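Protein piwi (Drosophila melanogaster, PDB 6KR6) binds piRNAs of 24 to 30 nucleotides and, with them, represses transposable elements. Local coordinates at residues A[435-440]-A[556-561]; A[445-450]-A[476-481]. One frame throughout, in Å; residues are numbered along the deposited sequence.

Contact 1 of 2, residues A[435-440]-A[556-561]; sequences LTTPSD and QLNCKL. With ZN (zinc ion), chain O; ZN (zinc ion), chain C; nucleotides of chain B.
A single side-chain amide ties the loop 435-440 to residues 556-561: Asn558 ND2 donates to the backbone Thr436 O at 2.9 Å. The bond is almost straight, 171° at the hydrogen, the acceptor lies in the amide plane of Asn558, and the donor meets the carbonyl nearly head-on. CG of Asn558 stands anti to the backbone N (chi1 -164°), which sends it out toward the loop. On the other branch of the same amide, OD1 faces the proline ring, 3.5 Å from Pro438 CD, so the loop is met by both ends of one flat group. Helix 546-560 belongs to the MID domain, which holds the guide 5' end in Argonaute proteins; a zinc ion lies there in a position that is probably magnesium's. Gln556 OE1 binds it at 2.0 Å, together with OP3 and OP2 of U1 and the O of the C-terminal Leu810, while Gln556 NE2 donates to O3' of A2. Lys560 NZ, from above the carbonyl plane, gives a hydrogen bond of 3.2 Å to Gln556 OE1, one turn back. The ring of Pro438 crosses the side chain of Leu561 at about a right angle, CG to CD1 at 4.0 Å.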
loop_
_atom_site.group_PDB
_atom_site.type_symbol
_atom_site.label_atom_id
_atom_site.label_comp_id
_atom_site.label_asym_id
_atom_site.label_seq_id
_atom_site.Cartn_x
_atom_site.Cartn_y
_atom_site.Cartn_z
ATOM N N LEU A 435 -28.176 14.197 9.310
ATOM C CA LEU A 435 -28.039 15.556 8.793
ATOM C C LEU A 435 -29.015 15.822 7.655
ATOM O O LEU A 435 -29.835 16.746 7.723
ATOM C CB LEU A 435 -26.603 15.798 8.329
ATOM C CG LEU A 435 -26.315 17.220 7.843
ATOM C CD1 LEU A 435 -26.174 18.162 9.026
ATOM C CD2 LEU A 435 -25.079 17.267 6.957
ATOM N N THR A 436 -28.928 15.037 6.585
ATOM C CA THR A 436 -29.770 15.216 5.410
ATOM C C THR A 436 -30.628 13.973 5.229
ATOM O O THR A 436 -30.101 12.858 5.141
ATOM C CB THR A 436 -28.928 15.477 4.158
ATOM O OG1 THR A 436 -27.910 16.434 4.459
ATOM C CG2 THR A 436 -29.796 16.021 3.040
ATOM N N THR A 437 -31.942 14.168 5.176
ATOM C CA THR A 437 -32.898 13.097 4.996
ATOM C C THR A 437 -33.910 13.499 3.936
ATOM O O THR A 437 -34.387 14.638 3.940
ATOM C CB THR A 437 -33.628 12.777 6.310
ATOM O OG1 THR A 437 -32.669 12.605 7.361
ATOM C CG2 THR A 437 -34.451 11.504 6.174
ATOM N N PRO A 438 -34.225 12.607 3.002
ATOM C CA PRO A 438 -35.266 12.925 2.017
ATOM C C PRO A 438 -36.591 13.202 2.708
ATOM O O PRO A 438 -37.057 12.412 3.531
ATOM C CB PRO A 438 -35.333 11.662 1.145
ATOM C CG PRO A 438 -34.712 10.584 1.980
ATOM C CD PRO A 438 -33.657 11.266 2.788
ATOM N N SER A 439 -37.187 14.355 2.386
ATOM C CA SER A 439 -38.520 14.654 2.897
ATOM C C SER A 439 -39.523 13.602 2.445
ATOM O O SER A 439 -40.460 13.273 3.182
ATOM C CB SER A 439 -38.954 16.047 2.445
ATOM O OG SER A 439 -38.911 16.154 1.032
ATOM N N ASP A 440 -39.331 13.060 1.241
ATOM C CA ASP A 440 -40.133 11.932 0.786
ATOM C C ASP A 440 -39.952 10.720 1.687
ATOM O O ASP A 440 -40.906 9.969 1.918
ATOM C CB ASP A 440 -39.747 11.574 -0.650
ATOM C CG ASP A 440 -40.944 11.432 -1.571
ATOM O OD1 ASP A 440 -42.025 11.021 -1.100
ATOM O OD2 ASP A 440 -40.802 11.729 -2.775
ATOM N N GLN A 556 -26.526 3.401 5.915
ATOM C CA GLN A 556 -26.094 2.989 4.583
ATOM C C GLN A 556 -27.176 3.255 3.542
ATOM O O GLN A 556 -26.876 3.687 2.428
ATOM C CB GLN A 556 -25.699 1.510 4.584
ATOM C CG GLN A 556 -25.105 1.024 3.262
ATOM C CD GLN A 556 -24.537 -0.385 3.345
ATOM O OE1 GLN A 556 -24.004 -0.914 2.365
ATOM N NE2 GLN A 556 -24.644 -0.997 4.518
ATOM N N LEU A 557 -28.440 3.010 3.894
ATOM C CA LEU A 557 -29.542 3.235 2.961
ATOM C C LEU A 557 -29.722 4.717 2.663
ATOM O O LEU A 557 -29.919 5.107 1.503
ATOM C CB LEU A 557 -30.837 2.649 3.525
ATOM C CG LEU A 557 -30.922 1.134 3.719
ATOM C CD1 LEU A 557 -32.228 0.753 4.400
ATOM C CD2 LEU A 557 -30.777 0.409 2.397
ATOM N N ASN A 558 -29.677 5.555 3.703
ATOM C CA ASN A 558 -29.723 7.000 3.504
ATOM C C ASN A 558 -28.629 7.450 2.545
ATOM O O ASN A 558 -28.860 8.302 1.681
ATOM C CB ASN A 558 -29.589 7.720 4.850
ATOM C CG ASN A 558 -30.013 9.176 4.780
ATOM O OD1 ASN A 558 -31.049 9.506 4.206
ATOM N ND2 ASN A 558 -29.208 10.056 5.367
ATOM N N CYS A 559 -27.430 6.871 2.674
ATOM C CA CYS A 559 -26.355 7.209 1.744
ATOM C C CYS A 559 -26.654 6.707 0.336
ATOM O O CYS A 559 -26.425 7.424 -0.646
ATOM C CB CYS A 559 -25.028 6.640 2.238
ATOM S SG CYS A 559 -24.428 7.419 3.739
ATOM N N LYS A 560 -27.155 5.473 0.221
ATOM C CA LYS A 560 -27.540 4.927 -1.078
ATOM C C LYS A 560 -28.536 5.831 -1.785
ATOM O O LYS A 560 -28.540 5.906 -3.021
ATOM C CB LYS A 560 -28.140 3.528 -0.911
ATOM C CG LYS A 560 -27.198 2.482 -0.344
ATOM C CD LYS A 560 -26.355 1.827 -1.417
ATOM C CE LYS A 560 -25.392 0.829 -0.804
ATOM N NZ LYS A 560 -26.082 -0.194 0.029
ATOM N N LEU A 561 -29.390 6.517 -1.025
ATOM C CA LEU A 561 -30.318 7.468 -1.621
ATOM C C LEU A 561 -29.646 8.770 -2.031
ATOM O O LEU A 561 -30.242 9.549 -2.781
ATOM C CB LEU A 561 -31.459 7.773 -0.653
ATOM C CG LEU A 561 -32.325 6.591 -0.225
ATOM C CD1 LEU A 561 -33.638 7.109 0.318
ATOM C CD2 LEU A 561 -32.556 5.628 -1.380
HETATM ZN ZN ZN O . -41.652 9.936 -2.751
HETATM ZN ZN ZN C . -22.627 -2.225 1.630
ATOM O OP3 U B 1 -24.648 -3.267 1.227
ATOM P P U B 1 -24.158 -4.065 0.084
ATOM O OP1 U B 1 -25.095 -3.871 -1.048
ATOM O OP2 U B 1 -22.728 -3.722 -0.107
ATOM O "O5'" U B 1 -24.228 -5.605 0.487
ATOM C "C5'" U B 1 -23.340 -6.152 1.456
ATOM C "C4'" U B 1 -23.814 -7.498 1.945
ATOM O "O4'" U B 1 -23.509 -8.509 0.945
ATOM C "C3'" U B 1 -23.185 -7.983 3.251
ATOM O "O3'" U B 1 -24.165 -8.676 4.021
ATOM C "C2'" U B 1 -22.118 -8.965 2.776
ATOM O "O2'" U B 1 -21.774 -9.958 3.720
ATOM C "C1'" U B 1 -22.782 -9.566 1.541
ATOM N N1 U B 1 -21.828 -10.096 0.554
ATOM C C2 U B 1 -22.161 -11.271 -0.092
ATOM O O2 U B 1 -23.209 -11.859 0.108
ATOM N N3 U B 1 -21.228 -11.724 -0.994
ATOM C C4 U B 1 -20.017 -11.141 -1.302
ATOM O O4 U B 1 -19.283 -11.672 -2.138
ATOM C C5 U B 1 -19.741 -9.934 -0.583
ATOM C C6 U B 1 -20.632 -9.468 0.301
ATOM P P A B 2 -24.133 -8.599 5.624
ATOM O OP1 A B 2 -22.825 -9.151 6.064
ATOM O OP2 A B 2 -25.399 -9.166 6.153
ATOM O "O5'" A B 2 -24.121 -7.040 5.947
ATOM C "C5'" A B 2 -25.137 -6.166 5.474
ATOM C "C4'" A B 2 -24.989 -4.807 6.106
ATOM O "O4'" A B 2 -25.424 -4.890 7.485
ATOM C "C3'" A B 2 -23.557 -4.286 6.175
ATOM O "O3'" A B 2 -23.189 -3.566 5.010
ATOM C "C2'" A B 2 -23.550 -3.431 7.435
ATOM O "O2'" A B 2 -24.060 -2.136 7.162
ATOM C "C1'" A B 2 -24.554 -4.165 8.320
ATOM N N9 A B 2 -23.929 -5.123 9.253
ATOM C C8 A B 2 -24.079 -6.488 9.231
ATOM N N7 A B 2 -23.437 -7.108 10.188
ATOM C C5 A B 2 -22.831 -6.081 10.898
ATOM C C6 A B 2 -22.005 -6.082 12.034
ATOM N N6 A B 2 -21.634 -7.191 12.678
ATOM N N1 A B 2 -21.567 -4.889 12.492
ATOM C C2 A B 2 -21.942 -3.778 11.846
ATOM N N3 A B 2 -22.714 -3.648 10.769
ATOM C C4 A B 2 -23.132 -4.851 10.338
#

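Contact 2 of 2, residues A[445-450]-A[476-481]; sequences WAVIAP and RSPQEF. With HG (mercury (II) ion), chain H.
The indole of Trp445 carries Pro478 over one face, with Pro478 CB above the centre of the ring system and 3.6 Å from the centroid of the five-membered ring, a CH-pi contact. At the indole edge, NE1 donates to Arg476 O at 3.1 Å, from 39° above the carbonyl plane. Trp445 CG sits between its backbone N and carbonyl carbon (chi1 59°), where the indole can lie alongside Pro478. An alanine in place of Trp445 would probably leave Pro478 without the ring surface it packs on and Arg476 O without its indole donor. The Phe481 ring has Gln479 CD at its edge, in plane. Strands 446-450 and 479-483, joined through helix 454-471, form a right-handed beta-alpha-beta unit of the four-stranded, Rossmann-like parallel sheet of the MID domain, in which 479-483 is outermost. Their backbones are linked by Gln479 N to Trp445 O, Val447 N to Gln479 O, Phe481 N to Val447 O and Ala449 N to Phe481 O. Val447 CG2 meets Pro478 CG at 3.6 Å on the side that helix 454-471 covers. On the other face Ile448 CG1 packs on Phe481 CB at 3.6 Å, and the extended Gln479 puts OE1 2.7 Å from a mercury ion completed by Cys498 and Ser501.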
loop_
_atom_site.group_PDB
_atom_site.type_symbol
_atom_site.label_atom_id
_atom_site.label_comp_id
_atom_site.label_asym_id
_atom_site.label_seq_id
_atom_site.Cartn_x
_atom_site.Cartn_y
_atom_site.Cartn_z
ATOM N N TRP A 445 -39.917 1.568 -2.305
ATOM C CA TRP A 445 -38.832 0.605 -2.442
ATOM C C TRP A 445 -39.428 -0.797 -2.414
ATOM O O TRP A 445 -40.632 -0.979 -2.211
ATOM C CB TRP A 445 -37.758 0.803 -1.361
ATOM C CG TRP A 445 -38.232 0.689 0.061
ATOM C CD1 TRP A 445 -39.223 1.414 0.656
ATOM C CD2 TRP A 445 -37.704 -0.174 1.079
ATOM N NE1 TRP A 445 -39.359 1.043 1.971
ATOM C CE2 TRP A 445 -38.437 0.071 2.257
ATOM C CE3 TRP A 445 -36.689 -1.136 1.105
ATOM C CZ2 TRP A 445 -38.190 -0.610 3.447
ATOM C CZ3 TRP A 445 -36.444 -1.811 2.290
ATOM C CH2 TRP A 445 -37.193 -1.545 3.443
ATOM N N ALA A 446 -38.576 -1.793 -2.639
ATOM C CA ALA A 446 -39.012 -3.179 -2.712
ATOM C C ALA A 446 -38.068 -4.056 -1.904
ATOM O O ALA A 446 -36.917 -3.695 -1.647
ATOM C CB ALA A 446 -39.077 -3.673 -4.164
ATOM N N VAL A 447 -38.573 -5.221 -1.502
ATOM C CA VAL A 447 -37.790 -6.212 -0.777
ATOM C C VAL A 447 -38.030 -7.566 -1.426
ATOM O O VAL A 447 -39.173 -8.040 -1.476
ATOM C CB VAL A 447 -38.145 -6.259 0.717
ATOM C CG1 VAL A 447 -37.542 -7.491 1.350
ATOM C CG2 VAL A 447 -37.646 -5.008 1.417
ATOM N N ILE A 448 -36.954 -8.185 -1.912
ATOM C CA ILE A 448 -36.994 -9.482 -2.578
ATOM C C ILE A 448 -36.393 -10.518 -1.639
ATOM O O ILE A 448 -35.272 -10.344 -1.146
ATOM C CB ILE A 448 -36.238 -9.447 -3.917
ATOM C CG1 ILE A 448 -36.794 -8.338 -4.811
ATOM C CG2 ILE A 448 -36.319 -10.795 -4.614
ATOM C CD1 ILE A 448 -36.079 -8.204 -6.134
ATOM N N ALA A 449 -37.134 -11.596 -1.399
ATOM C CA ALA A 449 -36.711 -12.628 -0.462
ATOM C C ALA A 449 -37.418 -13.926 -0.824
ATOM O O ALA A 449 -38.469 -13.902 -1.473
ATOM C CB ALA A 449 -37.027 -12.223 0.987
ATOM N N PRO A 450 -36.866 -15.072 -0.432
ATOM C CA PRO A 450 -37.554 -16.341 -0.679
ATOM C C PRO A 450 -38.581 -16.641 0.404
ATOM O O PRO A 450 -38.551 -16.088 1.504
ATOM C CB PRO A 450 -36.421 -17.375 -0.676
ATOM C CG PRO A 450 -35.258 -16.713 0.014
ATOM C CD PRO A 450 -35.590 -15.269 0.275
ATOM N N ARG A 476 -41.525 3.663 4.923
ATOM C CA ARG A 476 -42.842 3.069 4.783
ATOM C C ARG A 476 -42.685 1.620 4.327
ATOM O O ARG A 476 -41.573 1.126 4.125
ATOM C CB ARG A 476 -43.696 3.902 3.824
ATOM C CG ARG A 476 -43.793 5.363 4.261
ATOM C CD ARG A 476 -44.532 6.248 3.266
ATOM N NE ARG A 476 -44.325 7.664 3.575
ATOM C CZ ARG A 476 -44.843 8.674 2.882
ATOM N NH1 ARG A 476 -45.612 8.438 1.828
ATOM N NH2 ARG A 476 -44.589 9.924 3.246
ATOM N N SER A 477 -43.808 0.931 4.179
ATOM C CA SER A 477 -43.761 -0.499 3.894
ATOM C C SER A 477 -43.341 -0.740 2.447
ATOM O O SER A 477 -43.935 -0.164 1.531
ATOM C CB SER A 477 -45.114 -1.145 4.164
ATOM O OG SER A 477 -45.475 -1.007 5.527
ATOM N N PRO A 478 -42.341 -1.581 2.206
ATOM C CA PRO A 478 -41.853 -1.816 0.845
ATOM C C PRO A 478 -42.778 -2.755 0.078
ATOM O O PRO A 478 -43.799 -3.219 0.583
ATOM C CB PRO A 478 -40.483 -2.455 1.082
ATOM C CG PRO A 478 -40.652 -3.188 2.368
ATOM C CD PRO A 478 -41.580 -2.349 3.207
ATOM N N GLN A 479 -42.394 -3.034 -1.167
ATOM C CA GLN A 479 -43.120 -3.979 -2.004
ATOM C C GLN A 479 -42.627 -5.393 -1.733
ATOM O O GLN A 479 -41.428 -5.674 -1.838
ATOM C CB GLN A 479 -42.961 -3.643 -3.487
ATOM C CG GLN A 479 -43.702 -4.611 -4.402
ATOM C CD GLN A 479 -43.526 -4.291 -5.871
ATOM O OE1 GLN A 479 -42.765 -3.396 -6.237
ATOM N NE2 GLN A 479 -44.234 -5.021 -6.726
ATOM N N GLU A 480 -43.559 -6.275 -1.394
ATOM C CA GLU A 480 -43.248 -7.670 -1.118
ATOM C C GLU A 480 -42.936 -8.400 -2.421
ATOM O O GLU A 480 -43.767 -8.428 -3.335
ATOM C CB GLU A 480 -44.435 -8.310 -0.396
ATOM C CG GLU A 480 -44.299 -9.779 -0.055
ATOM C CD GLU A 480 -45.502 -10.300 0.718
ATOM O OE1 GLU A 480 -46.057 -9.541 1.540
ATOM O OE2 GLU A 480 -45.898 -11.465 0.499
ATOM N N PHE A 481 -41.740 -8.991 -2.516
ATOM C CA PHE A 481 -41.333 -9.778 -3.681
ATOM C C PHE A 481 -40.814 -11.116 -3.162
ATOM O O PHE A 481 -39.612 -11.288 -2.931
ATOM C CB PHE A 481 -40.287 -9.040 -4.511
ATOM C CG PHE A 481 -40.772 -8.632 -5.874
ATOM C CD1 PHE A 481 -40.550 -9.443 -6.974
ATOM C CD2 PHE A 481 -41.454 -7.439 -6.053
ATOM C CE1 PHE A 481 -40.996 -9.072 -8.229
ATOM C CE2 PHE A 481 -41.904 -7.063 -7.305
ATOM C CZ PHE A 481 -41.675 -7.880 -8.394
HETATM HG HG HG H . -40.380 -2.182 -6.824
#

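The centres of the two contacts lie 18 Å apart. Along the sequence the order is 435-440, 445-450, 476-481 and 556-561, so the beta-alpha-beta unit of contact 2 falls wholly between the two segments that contact 1 brings together. The four-stranded parallel sheet connects them further: strand 446-450 pairs with 506-510, which pairs with 533-537, and Gln556 and Leu557 of helix 546-560 touch Gln534 on that last strand. The contacts also touch directly, Asp440 O packing 3.9 Å from Arg476 NH2. Both lie in the MID domain, contact 1 on the helix that carries the 5'-end site, contact 2 at the outer edge of the sheet, about 12 Å from the nucleic acid at its nearest atom.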